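Local atomic coordinates of protein DOA1 (Saccharomyces cerevisiae, PDB entry 3ODT), a protein that probably binds ubiquitin through its WD40 beta-propeller domain and takes part in regulating the turnover of F-box proteins. Residues D20-D29 with W270-I281; I262-S271 with V282-F292. One frame throughout, in Å; residues are numbered along the deposited sequence.

Contact 1: D20-D29 with W270-I281; sequences DVRDVVAVDD and WSVDCMSNGDII
Two innermost strands of adjacent propeller blades meet where Arg22 lies on Trp270 and Asp20 holds the indole from its edge. The guanidinium stacks on the ring with planes 23° apart, and Arg22 CZ stands 3.7 Å from the centroid of the six-membered ring, over the face, a cation-pi contact. Bends at chi2 and chi3 fold the arginine chain back over the ring, although its CB points away from segment 270-281. At the ring edge Trp270 NE1 donates to Asp20 OD2 (3.0 Å) from the anti side, tilted out of the plane of a carboxylate that also belongs to the calcium site. An alanine in place of Trp270 would probably leave the Arg22 guanidinium without its aromatic platform and Asp20 OD2 without the indole N-H.

Strands 21-26 and 270-274 run parallel, 8° apart, with axes 5.2 Å from each other, as neighbouring blades of a WD40 propeller do around the central channel, and side chains supply the hydrogen bonds between them. Ser271 OG donates to the anti lone pair of Asp23 OD1 (2.7 Å), while Asp23 OD2 is taken by Val65 N. Ala26 N points almost straight (173°) at Asp273 OD2, 2.9 Å away; Lys232 holds the other oxygen. Ile281 CD1, from the next strand of the hairpin, packs on Ala26 CB (3.7 Å). Beyond the strand ends, Ser276 OG donates to Asp29 OD1 (2.8 Å), and the Asn277 amide stacks on that carboxylate.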
loop_
_atom_site.group_PDB
_atom_site.type_symbol
_atom_site.label_atom_id
_atom_site.label_comp_id
_atom_site.label_asym_id
_atom_site.label_seq_id
_atom_site.Cartn_x
_atom_site.Cartn_y
_atom_site.Cartn_z
ATOM N N ASP A 20 10.341 10.194 6.955
ATOM C CA ASP A 20 9.006 9.634 6.937
ATOM C C ASP A 20 9.028 8.181 6.507
ATOM O O ASP A 20 9.744 7.816 5.564
ATOM C CB ASP A 20 8.083 10.388 5.964
ATOM C CG ASP A 20 7.754 11.789 6.418
ATOM O OD1 ASP A 20 8.484 12.357 7.230
ATOM O OD2 ASP A 20 6.733 12.312 5.962
ATOM N N VAL A 21 8.175 7.375 7.155
ATOM C CA VAL A 21 7.915 6.015 6.691
ATOM C C VAL A 21 6.803 6.087 5.647
ATOM O O VAL A 21 5.680 6.487 5.928
ATOM C CB VAL A 21 7.506 5.092 7.837
ATOM C CG1 VAL A 21 7.229 3.695 7.306
ATOM C CG2 VAL A 21 8.588 5.071 8.906
ATOM N N ARG A 22 7.118 5.710 4.426
ATOM C CA ARG A 22 6.211 5.916 3.318
ATOM C C ARG A 22 5.380 4.696 2.941
ATOM O O ARG A 22 4.342 4.827 2.306
ATOM C CB ARG A 22 7.004 6.348 2.100
ATOM C CG ARG A 22 7.688 7.712 2.225
ATOM C CD ARG A 22 6.685 8.855 2.285
ATOM N NE ARG A 22 5.722 8.749 1.191
ATOM C CZ ARG A 22 4.990 9.735 0.710
ATOM N NH1 ARG A 22 5.127 10.956 1.192
ATOM N NH2 ARG A 22 4.126 9.490 -0.284
ATOM N N ASP A 23 5.848 3.527 3.327
ATOM C CA ASP A 23 5.162 2.289 3.010
ATOM C C ASP A 23 5.606 1.179 3.953
ATOM O O ASP A 23 6.776 1.108 4.358
ATOM C CB ASP A 23 5.386 1.901 1.550
ATOM C CG ASP A 23 4.198 1.108 0.957
ATOM O OD1 ASP A 23 3.145 0.962 1.627
ATOM O OD2 ASP A 23 4.303 0.667 -0.208
ATOM N N VAL A 24 4.630 0.346 4.350
ATOM C CA VAL A 24 4.828 -0.791 5.241
ATOM C C VAL A 24 4.161 -2.033 4.665
ATOM O O VAL A 24 3.137 -1.946 3.968
ATOM C CB VAL A 24 4.283 -0.492 6.664
ATOM C CG1 VAL A 24 4.993 0.733 7.242
ATOM C CG2 VAL A 24 2.788 -0.251 6.640
ATOM N N VAL A 25 4.699 -3.202 5.002
ATOM C CA VAL A 25 4.141 -4.452 4.540
ATOM C C VAL A 25 4.311 -5.523 5.611
ATOM O O VAL A 25 5.356 -5.608 6.270
ATOM C CB VAL A 25 4.771 -4.884 3.162
ATOM C CG1 VAL A 25 6.276 -5.174 3.275
ATOM C CG2 VAL A 25 4.047 -6.069 2.561
ATOM N N ALA A 26 3.292 -6.366 5.763
ATOM C CA ALA A 26 3.386 -7.564 6.554
ATOM C C ALA A 26 4.154 -8.637 5.781
ATOM O O ALA A 26 3.899 -8.895 4.586
ATOM C CB ALA A 26 2.000 -8.080 6.872
ATOM N N VAL A 27 5.093 -9.265 6.456
ATOM C CA VAL A 27 5.787 -10.394 5.881
ATOM C C VAL A 27 5.153 -11.657 6.467
ATOM O O VAL A 27 4.730 -12.563 5.742
ATOM C CB VAL A 27 7.271 -10.311 6.181
ATOM C CG1 VAL A 27 7.962 -11.620 5.839
ATOM C CG2 VAL A 27 7.882 -9.138 5.405
ATOM N N ASP A 28 5.128 -11.731 7.791
ATOM C CA ASP A 28 4.314 -12.721 8.493
ATOM C C ASP A 28 3.932 -12.151 9.856
ATOM O O ASP A 28 4.226 -10.985 10.125
ATOM C CB ASP A 28 4.983 -14.090 8.565
ATOM C CG ASP A 28 6.286 -14.093 9.342
ATOM O OD1 ASP A 28 6.407 -13.440 10.390
ATOM O OD2 ASP A 28 7.211 -14.814 8.910
ATOM N N ASP A 29 3.291 -12.931 10.721
ATOM C CA ASP A 29 2.845 -12.389 11.993
ATOM C C ASP A 29 4.000 -11.975 12.923
ATOM O O ASP A 29 3.778 -11.321 13.937
ATOM C CB ASP A 29 1.986 -13.392 12.722
ATOM C CG ASP A 29 0.673 -13.652 12.045
ATOM O OD1 ASP A 29 0.242 -12.920 11.121
ATOM O OD2 ASP A 29 0.046 -14.652 12.441
ATOM N N TRP A 270 1.021 7.747 6.169
ATOM C CA TRP A 270 1.237 7.398 4.775
ATOM C C TRP A 270 0.735 6.031 4.341
ATOM O O TRP A 270 0.381 5.841 3.179
ATOM C CB TRP A 270 2.720 7.506 4.421
ATOM C CG TRP A 270 3.243 8.869 4.549
ATOM C CD1 TRP A 270 4.170 9.318 5.437
ATOM C CD2 TRP A 270 2.858 9.991 3.753
ATOM N NE1 TRP A 270 4.387 10.666 5.247
ATOM C CE2 TRP A 270 3.589 11.100 4.221
ATOM C CE3 TRP A 270 1.952 10.166 2.710
ATOM C CZ2 TRP A 270 3.455 12.365 3.670
ATOM C CZ3 TRP A 270 1.826 11.431 2.145
ATOM C CH2 TRP A 270 2.552 12.519 2.651
ATOM N N SER A 271 0.810 5.067 5.251
ATOM C CA SER A 271 0.607 3.687 4.844
ATOM C C SER A 271 0.110 2.816 5.988
ATOM O O SER A 271 0.469 3.009 7.161
ATOM C CB SER A 271 1.947 3.131 4.339
ATOM O OG SER A 271 1.804 1.787 3.876
ATOM N N VAL A 272 -0.768 1.894 5.630
ATOM C CA VAL A 272 -1.182 0.798 6.499
ATOM C C VAL A 272 -1.099 -0.521 5.758
ATOM O O VAL A 272 -1.192 -0.578 4.511
ATOM C CB VAL A 272 -2.633 0.967 7.003
ATOM C CG1 VAL A 272 -2.713 2.116 8.010
ATOM C CG2 VAL A 272 -3.587 1.256 5.828
ATOM N N ASP A 273 -0.890 -1.580 6.528
ATOM C CA ASP A 273 -1.038 -2.937 6.020
ATOM C C ASP A 273 -1.546 -3.789 7.166
ATOM O O ASP A 273 -1.495 -3.379 8.316
ATOM C CB ASP A 273 0.277 -3.475 5.461
ATOM C CG ASP A 273 0.073 -4.631 4.464
ATOM O OD1 ASP A 273 -0.891 -4.569 3.707
ATOM O OD2 ASP A 273 0.868 -5.564 4.419
ATOM N N CYS A 274 -2.061 -4.961 6.798
ATOM C CA CYS A 274 -2.719 -5.891 7.717
ATOM C C CYS A 274 -1.992 -7.248 7.794
ATOM O O CYS A 274 -1.793 -7.926 6.780
ATOM C CB CYS A 274 -4.182 -6.120 7.276
ATOM S SG CYS A 274 -5.208 -4.584 7.188
HETATM N N MSE A 275 -1.580 -7.627 9.001
HETATM C CA MSE A 275 -1.132 -8.978 9.270
HETATM C C MSE A 275 -2.268 -9.963 9.098
HETATM O O MSE A 275 -3.453 -9.598 9.176
HETATM C CB MSE A 275 -0.614 -9.103 10.700
HETATM C CG MSE A 275 0.874 -9.160 10.821
HETATM SE SE MSE A 275 1.353 -8.877 12.664
HETATM C CE MSE A 275 1.549 -6.972 12.458
ATOM N N SER A 276 -1.916 -11.227 8.902
ATOM C CA SER A 276 -2.939 -12.261 8.808
ATOM C C SER A 276 -3.753 -12.424 10.069
ATOM O O SER A 276 -4.878 -12.929 10.000
ATOM C CB SER A 276 -2.300 -13.605 8.435
ATOM O OG SER A 276 -1.672 -14.235 9.539
ATOM N N ASN A 277 -3.179 -12.025 11.221
ATOM C CA ASN A 277 -3.848 -12.185 12.504
ATOM C C ASN A 277 -4.733 -10.986 12.840
ATOM O O ASN A 277 -5.267 -10.885 13.940
ATOM C CB ASN A 277 -2.841 -12.450 13.616
ATOM C CG ASN A 277 -1.889 -11.297 13.834
ATOM O OD1 ASN A 277 -2.043 -10.219 13.288
ATOM N ND2 ASN A 277 -0.879 -11.544 14.620
ATOM N N GLY A 278 -4.847 -10.067 11.887
ATOM C CA GLY A 278 -5.660 -8.886 12.050
ATOM C C GLY A 278 -4.929 -7.640 12.549
ATOM O O GLY A 278 -5.498 -6.564 12.539
ATOM N N ASP A 279 -3.687 -7.770 12.996
ATOM C CA ASP A 279 -2.973 -6.608 13.493
ATOM C C ASP A 279 -2.714 -5.622 12.364
ATOM O O ASP A 279 -2.552 -6.013 11.206
ATOM C CB ASP A 279 -1.666 -7.008 14.180
ATOM C CG ASP A 279 -1.893 -7.635 15.550
ATOM O OD1 ASP A 279 -3.035 -8.007 15.893
ATOM O OD2 ASP A 279 -0.881 -7.755 16.299
ATOM N N ILE A 280 -2.680 -4.350 12.717
ATOM C CA ILE A 280 -2.530 -3.277 11.741
ATOM C C ILE A 280 -1.151 -2.637 11.867
ATOM O O ILE A 280 -0.734 -2.284 12.968
ATOM C CB ILE A 280 -3.626 -2.198 11.890
ATOM C CG1 ILE A 280 -5.000 -2.800 11.577
ATOM C CG2 ILE A 280 -3.331 -1.055 10.957
ATOM C CD1 ILE A 280 -6.168 -1.906 11.953
ATOM N N ILE A 281 -0.440 -2.548 10.747
ATOM C CA ILE A 281 0.873 -1.898 10.681
ATOM C C ILE A 281 0.666 -0.518 10.071
ATOM O O ILE A 281 -0.091 -0.367 9.108
ATOM C CB ILE A 281 1.841 -2.667 9.771
ATOM C CG1 ILE A 281 1.814 -4.163 10.079
ATOM C CG2 ILE A 281 3.232 -2.090 9.901
ATOM C CD1 ILE A 281 2.341 -5.057 8.955
#

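Contact 2: I262-S271 with V282-F292; sequences ITLPAISIWS and VGSSDNLVRIF
Backbone hydrogen bonds join Trp270 and Ser271 to Gly283, whose carbonyl oxygen accepts from both Trp270 N (2.9 Å) and Ser271 N (3.3 Å), the mark of a classic beta bulge. Gly283 N returns a bond to Ser271 O (2.8 Å, 171°), and the register shifts by one toward the non-hydrogen-bonded pair Ile269-Ser284. Further along, Ser285 N donates to Ser268 O.

Side-chain polar contacts gather at the turn 284-287. Ser285 OG, set between its own backbone N and carbonyl carbon (chi1 60°), accepts from Ser268 N at 2.9 Å. Within the turn Ser284 OG donates to Asp286 OD1, and Arg290, from the following strand, grips Asp286 OD2 end-on with NH1 and NH2, a salt bridge in the guanidinium plane.

Apolar packing covers that ion pair: Leu264 CD2 lies over one guanidinium face, 3.8 Å from Arg290 NE, with Leu288 CD1 over the opposite face. Val282 CG1 and Ile269 CG2 press together at a tight 3.4 Å. Ile262 CD1 sits over the face of Phe292, 4.3 Å from its centroid, in a CH-pi contact.

Strand 258-263 is the outer edge of the preceding blade, and strand 247-251 there reaches Ile269 and Val282 through Val248; strand 9-14, beside 289-293 in the sheet, meets Arg290 and Phe292 through Leu10.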
loop_
_atom_site.group_PDB
_atom_site.type_symbol
_atom_site.label_atom_id
_atom_site.label_comp_id
_atom_site.label_asym_id
_atom_site.label_seq_id
_atom_site.Cartn_x
_atom_site.Cartn_y
_atom_site.Cartn_z
ATOM N N ILE A 262 -8.292 6.228 15.099
ATOM C CA ILE A 262 -7.038 6.304 15.839
ATOM C C ILE A 262 -6.282 7.546 15.370
ATOM O O ILE A 262 -5.980 7.713 14.180
ATOM C CB ILE A 262 -6.148 5.072 15.574
ATOM C CG1 ILE A 262 -6.825 3.786 16.048
ATOM C CG2 ILE A 262 -4.811 5.192 16.281
ATOM C CD1 ILE A 262 -6.198 2.531 15.523
ATOM N N THR A 263 -6.040 8.455 16.291
ATOM C CA THR A 263 -5.382 9.700 15.984
ATOM C C THR A 263 -3.962 9.628 16.502
ATOM O O THR A 263 -3.731 9.286 17.648
ATOM C CB THR A 263 -6.105 10.877 16.605
ATOM O OG1 THR A 263 -7.448 10.918 16.111
ATOM C CG2 THR A 263 -5.397 12.178 16.244
ATOM N N LEU A 264 -3.016 9.908 15.620
ATOM C CA LEU A 264 -1.594 9.836 15.941
ATOM C C LEU A 264 -0.910 11.195 15.866
ATOM O O LEU A 264 -1.349 12.055 15.108
ATOM C CB LEU A 264 -0.918 8.901 14.945
ATOM C CG LEU A 264 -1.415 7.444 14.996
ATOM C CD1 LEU A 264 -0.770 6.638 13.913
ATOM C CD2 LEU A 264 -1.113 6.796 16.324
ATOM N N PRO A 265 0.187 11.371 16.639
ATOM C CA PRO A 265 0.902 12.655 16.685
ATOM C C PRO A 265 1.899 12.768 15.523
ATOM O O PRO A 265 3.110 12.941 15.727
ATOM C CB PRO A 265 1.618 12.616 18.049
ATOM C CG PRO A 265 1.911 11.137 18.254
ATOM C CD PRO A 265 0.723 10.407 17.627
ATOM N N ALA A 266 1.368 12.681 14.312
ATOM C CA ALA A 266 2.145 12.805 13.099
ATOM C C ALA A 266 1.334 13.573 12.090
ATOM O O ALA A 266 0.136 13.358 11.966
ATOM C CB ALA A 266 2.458 11.418 12.565
ATOM N N ILE A 267 1.956 14.470 11.334
ATOM C CA ILE A 267 1.189 15.326 10.441
ATOM C C ILE A 267 0.539 14.534 9.292
ATOM O O ILE A 267 -0.493 14.970 8.777
ATOM C CB ILE A 267 1.995 16.518 9.869
ATOM C CG1 ILE A 267 3.183 16.043 9.032
ATOM C CG2 ILE A 267 2.388 17.499 11.007
ATOM C CD1 ILE A 267 3.960 17.183 8.410
ATOM N N SER A 268 1.140 13.409 8.908
ATOM C CA SER A 268 0.625 12.563 7.818
ATOM C C SER A 268 0.775 11.101 8.143
ATOM O O SER A 268 1.855 10.668 8.600
ATOM C CB SER A 268 1.434 12.808 6.536
ATOM O OG SER A 268 1.466 14.177 6.175
ATOM N N ILE A 269 -0.264 10.310 7.884
ATOM C CA ILE A 269 -0.159 8.857 8.014
ATOM C C ILE A 269 -0.137 8.272 6.590
ATOM O O ILE A 269 -1.120 8.389 5.878
ATOM C CB ILE A 269 -1.339 8.246 8.793
ATOM C CG1 ILE A 269 -1.703 9.101 10.006
ATOM C CG2 ILE A 269 -0.979 6.783 9.190
ATOM C CD1 ILE A 269 -0.556 9.380 10.954
ATOM N N TRP A 270 1.021 7.747 6.169
ATOM C CA TRP A 270 1.237 7.398 4.775
ATOM C C TRP A 270 0.735 6.031 4.341
ATOM O O TRP A 270 0.381 5.841 3.179
ATOM C CB TRP A 270 2.720 7.506 4.421
ATOM C CG TRP A 270 3.243 8.869 4.549
ATOM C CD1 TRP A 270 4.170 9.318 5.437
ATOM C CD2 TRP A 270 2.858 9.991 3.753
ATOM N NE1 TRP A 270 4.387 10.666 5.247
ATOM C CE2 TRP A 270 3.589 11.100 4.221
ATOM C CE3 TRP A 270 1.952 10.166 2.710
ATOM C CZ2 TRP A 270 3.455 12.365 3.670
ATOM C CZ3 TRP A 270 1.826 11.431 2.145
ATOM C CH2 TRP A 270 2.552 12.519 2.651
ATOM N N SER A 271 0.810 5.067 5.251
ATOM C CA SER A 271 0.607 3.687 4.844
ATOM C C SER A 271 0.110 2.816 5.988
ATOM O O SER A 271 0.469 3.009 7.161
ATOM C CB SER A 271 1.947 3.131 4.339
ATOM O OG SER A 271 1.804 1.787 3.876
ATOM N N VAL A 282 1.340 0.487 10.646
ATOM C CA VAL A 282 1.149 1.879 10.279
ATOM C C VAL A 282 2.497 2.583 10.089
ATOM O O VAL A 282 3.374 2.502 10.945
ATOM C CB VAL A 282 0.363 2.650 11.381
ATOM C CG1 VAL A 282 0.062 4.066 10.931
ATOM C CG2 VAL A 282 -0.909 1.920 11.741
ATOM N N GLY A 283 2.661 3.248 8.950
ATOM C CA GLY A 283 3.828 4.074 8.699
ATOM C C GLY A 283 3.427 5.542 8.632
ATOM O O GLY A 283 2.519 5.912 7.906
ATOM N N SER A 284 4.157 6.398 9.347
ATOM C CA SER A 284 3.772 7.792 9.483
ATOM C C SER A 284 4.925 8.790 9.366
ATOM O O SER A 284 6.127 8.430 9.316
ATOM C CB SER A 284 2.979 8.002 10.773
ATOM O OG SER A 284 3.624 7.414 11.868
ATOM N N SER A 285 4.555 10.063 9.315
ATOM C CA SER A 285 5.516 11.124 9.081
ATOM C C SER A 285 6.421 11.447 10.280
ATOM O O SER A 285 7.375 12.210 10.144
ATOM C CB SER A 285 4.776 12.395 8.689
ATOM O OG SER A 285 3.892 12.795 9.710
ATOM N N ASP A 286 6.106 10.879 11.443
ATOM C CA ASP A 286 6.972 11.043 12.608
ATOM C C ASP A 286 8.127 10.043 12.571
ATOM O O ASP A 286 8.856 9.885 13.538
ATOM C CB ASP A 286 6.181 10.916 13.907
ATOM C CG ASP A 286 5.414 9.621 14.010
ATOM O OD1 ASP A 286 5.448 8.813 13.083
ATOM O OD2 ASP A 286 4.755 9.425 15.045
ATOM N N ASN A 287 8.225 9.319 11.461
ATOM C CA ASN A 287 9.325 8.392 11.164
ATOM C C ASN A 287 9.202 7.073 11.898
ATOM O O ASN A 287 10.140 6.278 11.936
ATOM C CB ASN A 287 10.699 9.013 11.435
ATOM C CG ASN A 287 10.844 10.427 10.863
ATOM O OD1 ASN A 287 10.111 10.872 9.956
ATOM N ND2 ASN A 287 11.818 11.138 11.384
ATOM N N LEU A 288 8.032 6.840 12.468
ATOM C CA LEU A 288 7.747 5.624 13.191
ATOM C C LEU A 288 6.912 4.633 12.374
ATOM O O LEU A 288 6.057 5.019 11.565
ATOM C CB LEU A 288 6.974 5.945 14.474
ATOM C CG LEU A 288 7.752 6.724 15.518
ATOM C CD1 LEU A 288 6.833 7.119 16.635
ATOM C CD2 LEU A 288 8.974 5.910 15.995
ATOM N N VAL A 289 7.154 3.369 12.663
ATOM C CA VAL A 289 6.222 2.299 12.352
ATOM C C VAL A 289 5.502 1.952 13.664
ATOM O O VAL A 289 6.123 1.907 14.734
ATOM C CB VAL A 289 6.982 1.075 11.798
ATOM C CG1 VAL A 289 6.025 -0.063 11.586
ATOM C CG2 VAL A 289 7.728 1.411 10.497
ATOM N N ARG A 290 4.199 1.715 13.586
ATOM C CA ARG A 290 3.441 1.244 14.754
ATOM C C ARG A 290 2.657 -0.007 14.392
ATOM O O ARG A 290 2.316 -0.222 13.236
ATOM C CB ARG A 290 2.477 2.326 15.246
ATOM C CG ARG A 290 3.128 3.570 15.840
ATOM C CD ARG A 290 2.024 4.549 16.157
ATOM N NE ARG A 290 2.482 5.744 16.856
ATOM C CZ ARG A 290 3.009 6.822 16.273
ATOM N NH1 ARG A 290 3.234 6.849 14.961
ATOM N NH2 ARG A 290 3.326 7.877 17.011
ATOM N N ILE A 291 2.435 -0.867 15.382
ATOM C CA ILE A 291 1.582 -2.029 15.218
ATOM C C ILE A 291 0.461 -1.889 16.224
ATOM O O ILE A 291 0.718 -1.555 17.385
ATOM C CB ILE A 291 2.356 -3.316 15.446
ATOM C CG1 ILE A 291 3.488 -3.411 14.416
ATOM C CG2 ILE A 291 1.448 -4.502 15.346
ATOM C CD1 ILE A 291 4.346 -4.555 14.636
ATOM N N PHE A 292 -0.763 -2.043 15.751
ATOM C CA PHE A 292 -1.957 -2.044 16.599
ATOM C C PHE A 292 -2.603 -3.425 16.586
ATOM O O PHE A 292 -2.548 -4.109 15.579
ATOM C CB PHE A 292 -2.963 -1.004 16.074
ATOM C CG PHE A 292 -2.538 0.403 16.327
ATOM C CD1 PHE A 292 -1.659 1.032 15.466
ATOM C CD2 PHE A 292 -3.001 1.088 17.429
ATOM C CE1 PHE A 292 -1.239 2.325 15.713
ATOM C CE2 PHE A 292 -2.571 2.381 17.685
ATOM C CZ PHE A 292 -1.692 2.992 16.835
#

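How the contacts relate
The two contacts have centres about 11 Å apart and share Trp270 and Ser271 on strand 269-274; their segments alternate along the chain. Contact 2 spans the turn from the preceding blade into the blade that closes the ring and the hairpin 269-274/280-284, whereas contact 1 joins that blade to the next through strand 21-26, from the opposite end of the sequence. Strand 9-14 completes the sheet of 269-274, 280-284 and 289-293 as the edge strand on the far side from 269-274, so the ring closes between the chain's two ends. The contacts also converge on calcium, ligated by Asp20 of contact 1 with Ser285 and Asn287 of contact 2, which ties the inter-blade interface to the turn.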